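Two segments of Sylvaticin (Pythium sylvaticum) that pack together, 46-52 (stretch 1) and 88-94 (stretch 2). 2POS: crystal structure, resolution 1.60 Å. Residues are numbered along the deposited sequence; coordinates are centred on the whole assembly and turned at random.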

ATOM      1  N   GLN A  46       1.806   1.912  13.005  1.00 16.94           N
ATOM      2  CA  GLN A  46       1.753   0.838  12.013  1.00 16.31           C
ATOM      3  C   GLN A  46       3.032   0.776  11.208  1.00 16.37           C
ATOM      4  O   GLN A  46       3.566  -0.311  10.971  1.00 15.25           O
ATOM      5  CB  GLN A  46       0.552   1.018  11.087  1.00 16.13           C
ATOM      6  CG  GLN A  46      -0.778   0.731  11.769  1.00 16.93           C
ATOM      7  CD  GLN A  46      -1.964   1.284  11.005  1.00 18.14           C
ATOM      8  OE1 GLN A  46      -1.808   2.022  10.031  1.00 17.93           O
ATOM      9  NE2 GLN A  46      -3.167   0.936  11.452  1.00 21.06           N
ATOM     10  N   LEU A  47       3.531   1.945  10.808  1.00 16.36           N
ATOM     11  CA  LEU A  47       4.772   2.023  10.044  1.00 17.10           C
ATOM     12  C   LEU A  47       5.956   1.415  10.807  1.00 17.36           C
ATOM     13  O   LEU A  47       6.763   0.681  10.232  1.00 17.06           O
ATOM     14  CB  LEU A  47       5.073   3.472   9.643  1.00 17.30           C
ATOM     15  CG  LEU A  47       6.282   3.692   8.734  1.00 17.80           C
ATOM     16  CD1 LEU A  47       6.116   2.943   7.410  1.00 17.91           C
ATOM     17  CD2 LEU A  47       6.477   5.184   8.476  1.00 17.99           C
ATOM     18  N   LYS A  48       6.052   1.734  12.100  1.00 17.74           N
ATOM     19  CA  LYS A  48       7.058   1.159  12.994  1.00 18.21           C
ATOM     20  C   LYS A  48       7.068  -0.361  12.879  1.00 17.86           C
ATOM     21  O   LYS A  48       8.120  -0.980  12.702  1.00 18.19           O
ATOM     22  CB  LYS A  48       6.747   1.554  14.444  1.00 18.61           C
ATOM     23  CG  LYS A  48       7.771   1.102  15.486  1.00 22.40           C
ATOM     24  CD  LYS A  48       8.765   2.196  15.851  1.00 27.16           C
ATOM     25  CE  LYS A  48      10.049   2.085  15.034  1.00 29.32           C
ATOM     26  NZ  LYS A  48      11.078   3.085  15.443  1.00 30.46           N
ATOM     27  N   LEU A  49       5.882  -0.947  12.993  1.00 17.30           N
ATOM     28  CA  LEU A  49       5.719  -2.390  12.888  1.00 17.15           C
ATOM     29  C   LEU A  49       6.084  -2.910  11.499  1.00 16.79           C
ATOM     30  O   LEU A  49       6.793  -3.900  11.377  1.00 16.77           O
ATOM     31  CB  LEU A  49       4.294  -2.791  13.266  1.00 17.49           C
ATOM     32  CG  LEU A  49       3.991  -2.767  14.771  1.00 18.07           C
ATOM     33  CD1 LEU A  49       2.496  -2.642  15.035  1.00 18.50           C
ATOM     34  CD2 LEU A  49       4.558  -4.014  15.444  1.00 20.16           C
ATOM     35  N   MET A  50       5.620  -2.216  10.459  1.00 16.35           N
ATOM     36  CA  MET A  50       5.921  -2.602   9.077  1.00 15.73           C
ATOM     37  C   MET A  50       7.421  -2.608   8.811  1.00 15.93           C
ATOM     38  O   MET A  50       7.944  -3.535   8.187  1.00 15.87           O
ATOM     39  CB  MET A  50       5.249  -1.640   8.095  1.00 15.71           C
ATOM     40  CG  MET A  50       3.748  -1.786   8.018  1.00 14.86           C
ATOM     41  SD  MET A  50       3.007  -0.516   6.980  1.00 15.96           S
ATOM     42  CE  MET A  50       3.428  -1.131   5.353  1.00 14.71           C
ATOM     43  N   CYS A  51       8.106  -1.573   9.297  1.00 16.35           N
ATOM     44  CA  CYS A  51       9.538  -1.410   9.062  1.00 16.97           C
ATOM     45  C   CYS A  51      10.391  -2.507   9.708  1.00 17.20           C
ATOM     46  O   CYS A  51      11.535  -2.699   9.317  1.00 17.62           O
ATOM     47  CB  CYS A  51      10.000  -0.018   9.506  1.00 17.06           C
ATOM     48  SG  CYS A  51       9.300   1.304   8.473  1.00 18.29           S
ATOM     49  N   GLY A  52       9.829  -3.210  10.688  1.00 17.70           N
ATOM     50  CA  GLY A  52      10.506  -4.352  11.300  1.00 18.32           C
ATOM     51  C   GLY A  52      10.009  -5.714  10.836  1.00 18.63           C
ATOM     52  O   GLY A  52      10.335  -6.740  11.441  1.00 19.50           O
TER
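Stretch 2 (88-94) EFEPSCF

Stretch 1 is the last part of a helix that enters from earlier in the chain. Its phi/psi pairs from Gln 46 to Met 50 cluster near -60/-45, and the i to i+4 bonds from Met 50 N to Gln 46 O and from Cys 51 N to Leu 47 O are both 2.8 Å. Stretch 2, the C-terminal end of the same chain, is a less regular helix over roughly 88-92. Its bond from Ser 92 N to Glu 88 O, 3.1 Å, is weak, and the helix is kinked at Pro 91, whose ring nitrogen carries no hydrogen to give to the preceding turn. The two axes run almost perpendicular, with a signed crossing angle of -89° and a closest approach of 10.5 Å. No hydrogen bond joins the stretches, so a disulfide and apolar packing account for the contact, which buries 264 Å² over both sides.

Gln 46 takes no part, its side chain being out of reach of stretch 2. Leu 47 is the first residue to engage. Its CA-to-CB bond points toward stretch 2, and with chi1 t and chi2 p its CD1 lies 3.7 Å from Phe 89 CE1 and 3.5 Å from Ser 92 OG. That hydroxyl is already committed within its own stretch, donating to Phe 89 O at 2.6 Å, so the leucine methyl meets a polar atom whose hydrogen is directed elsewhere.

Lys 48 and Leu 49 make no contact. The CA-to-CB bond of Lys 48 points away, while Leu 49 is out of reach. The helical repeat then brings Met 50 round, three residues after Leu 47. Met 50 is buried and its CA-to-CB bond points toward stretch 2; its chi angles, m, t and p, place CE 3.6 Å from Phe 89 CE1. The CA-to-CB bond of Phe 89 leaves sideways, but its t rotamer carries the ring closer, and CE1 becomes the shared point of approach for Leu 47, Met 50 and Cys 51. All three meet the ring obliquely.

Cys 51 supplies the covalent link. Its SG is 2.0 Å from Cys 93 SG, with chi3 -77° and chi1 m at each cysteine, and the two CA atoms are 5.5 Å apart, the nearest such pair across the stretches. The same sulfur, Cys 51 SG, lies 4.3 Å from Phe 89 CE1, bringing the disulfide against the aromatic ring. Gly 52 follows in the loop and makes no contact with stretch 2.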

ATOM      1  N   GLU A  88       7.759   5.820  -1.259  1.00 13.85           N
ATOM      2  CA  GLU A  88       8.276   6.456  -0.052  1.00 14.25           C
ATOM      3  C   GLU A  88       8.483   5.507   1.124  1.00 14.30           C
ATOM      4  O   GLU A  88       9.104   5.890   2.121  1.00 14.17           O
ATOM      5  CB  GLU A  88       7.380   7.626   0.357  1.00 14.52           C
ATOM      6  CG  GLU A  88       7.435   8.784  -0.638  1.00 15.45           C
ATOM      7  CD  GLU A  88       6.761  10.044  -0.144  1.00 16.83           C
ATOM      8  OE1 GLU A  88       5.889   9.960   0.753  1.00 17.54           O
ATOM      9  OE2 GLU A  88       7.110  11.128  -0.668  1.00 18.46           O
ATOM     10  N   PHE A  89       7.978   4.276   1.014  1.00 13.98           N
ATOM     11  CA  PHE A  89       8.005   3.347   2.141  1.00 13.94           C
ATOM     12  C   PHE A  89       9.409   3.089   2.698  1.00 14.22           C
ATOM     13  O   PHE A  89       9.658   3.324   3.882  1.00 14.34           O
ATOM     14  CB  PHE A  89       7.306   2.019   1.805  1.00 13.91           C
ATOM     15  CG  PHE A  89       7.432   0.991   2.899  1.00 12.66           C
ATOM     16  CD1 PHE A  89       6.688   1.105   4.069  1.00 13.62           C
ATOM     17  CD2 PHE A  89       8.338  -0.060   2.777  1.00 13.24           C
ATOM     18  CE1 PHE A  89       6.824   0.167   5.091  1.00 13.28           C
ATOM     19  CE2 PHE A  89       8.481  -0.995   3.795  1.00 13.61           C
ATOM     20  CZ  PHE A  89       7.723  -0.875   4.952  1.00 14.22           C
ATOM     21  N   GLU A  90      10.326   2.608   1.864  1.00 14.64           N
ATOM     22  CA  GLU A  90      11.652   2.222   2.371  1.00 15.90           C
ATOM     23  C   GLU A  90      12.378   3.380   3.085  1.00 15.84           C
ATOM     24  O   GLU A  90      12.813   3.213   4.228  1.00 15.37           O
ATOM     25  CB  GLU A  90      12.524   1.621   1.271  1.00 16.65           C
ATOM     26  CG  GLU A  90      12.242   0.175   0.949  1.00 20.56           C
ATOM     27  CD  GLU A  90      13.372  -0.447   0.141  1.00 25.29           C
ATOM     28  OE1 GLU A  90      13.224  -0.570  -1.091  1.00 29.97           O
ATOM     29  OE2 GLU A  90      14.421  -0.780   0.736  1.00 29.33           O
ATOM     30  N   PRO A  91      12.500   4.559   2.429  1.00 15.91           N
ATOM     31  CA  PRO A  91      13.128   5.682   3.140  1.00 15.90           C
ATOM     32  C   PRO A  91      12.387   6.127   4.407  1.00 16.40           C
ATOM     33  O   PRO A  91      13.006   6.707   5.296  1.00 16.71           O
ATOM     34  CB  PRO A  91      13.134   6.824   2.109  1.00 16.03           C
ATOM     35  CG  PRO A  91      12.841   6.201   0.808  1.00 16.21           C
ATOM     36  CD  PRO A  91      12.133   4.910   1.046  1.00 16.06           C
ATOM     37  N   SER A  92      11.085   5.858   4.495  1.00 15.89           N
ATOM     38  CA  SER A  92      10.295   6.282   5.660  1.00 16.70           C
ATOM     39  C   SER A  92      10.667   5.473   6.904  1.00 17.08           C
ATOM     40  O   SER A  92      10.344   5.870   8.025  1.00 17.83           O
ATOM     41  CB  SER A  92       8.791   6.194   5.386  1.00 16.48           C
ATOM     42  OG  SER A  92       8.293   4.870   5.523  1.00 16.39           O
ATOM     43  N   CYS A  93      11.365   4.357   6.698  1.00 17.83           N
ATOM     44  CA  CYS A  93      11.706   3.440   7.789  1.00 18.74           C
ATOM     45  C   CYS A  93      12.921   3.854   8.606  1.00 19.69           C
ATOM     46  O   CYS A  93      13.161   3.317   9.691  1.00 20.06           O
ATOM     47  CB  CYS A  93      11.914   2.030   7.248  1.00 18.30           C
ATOM     48  SG  CYS A  93      10.385   1.235   6.768  1.00 17.80           S
ATOM     49  N   PHE A  94      13.703   4.798   8.096  1.00 20.55           N
ATOM     50  CA  PHE A  94      14.928   5.179   8.791  1.00 21.27           C
ATOM     51  C   PHE A  94      15.229   6.653   8.612  1.00 21.77           C
ATOM     52  O   PHE A  94      15.654   7.321   9.561  1.00 22.60           O
ATOM     53  CB  PHE A  94      16.106   4.313   8.338  1.00 21.68           C
ATOM     54  CG  PHE A  94      16.478   4.490   6.893  1.00 21.89           C
ATOM     55  CD1 PHE A  94      15.858   3.736   5.903  1.00 23.69           C
ATOM     56  CD2 PHE A  94      17.459   5.413   6.523  1.00 22.99           C
ATOM     57  CE1 PHE A  94      16.201   3.906   4.554  1.00 24.45           C
ATOM     58  CE2 PHE A  94      17.811   5.585   5.185  1.00 23.81           C
ATOM     59  CZ  PHE A  94      17.180   4.837   4.198  1.00 23.75           C
ATOM     60  OXT PHE A  94      15.036   7.206   7.526  1.00 21.86           O
TER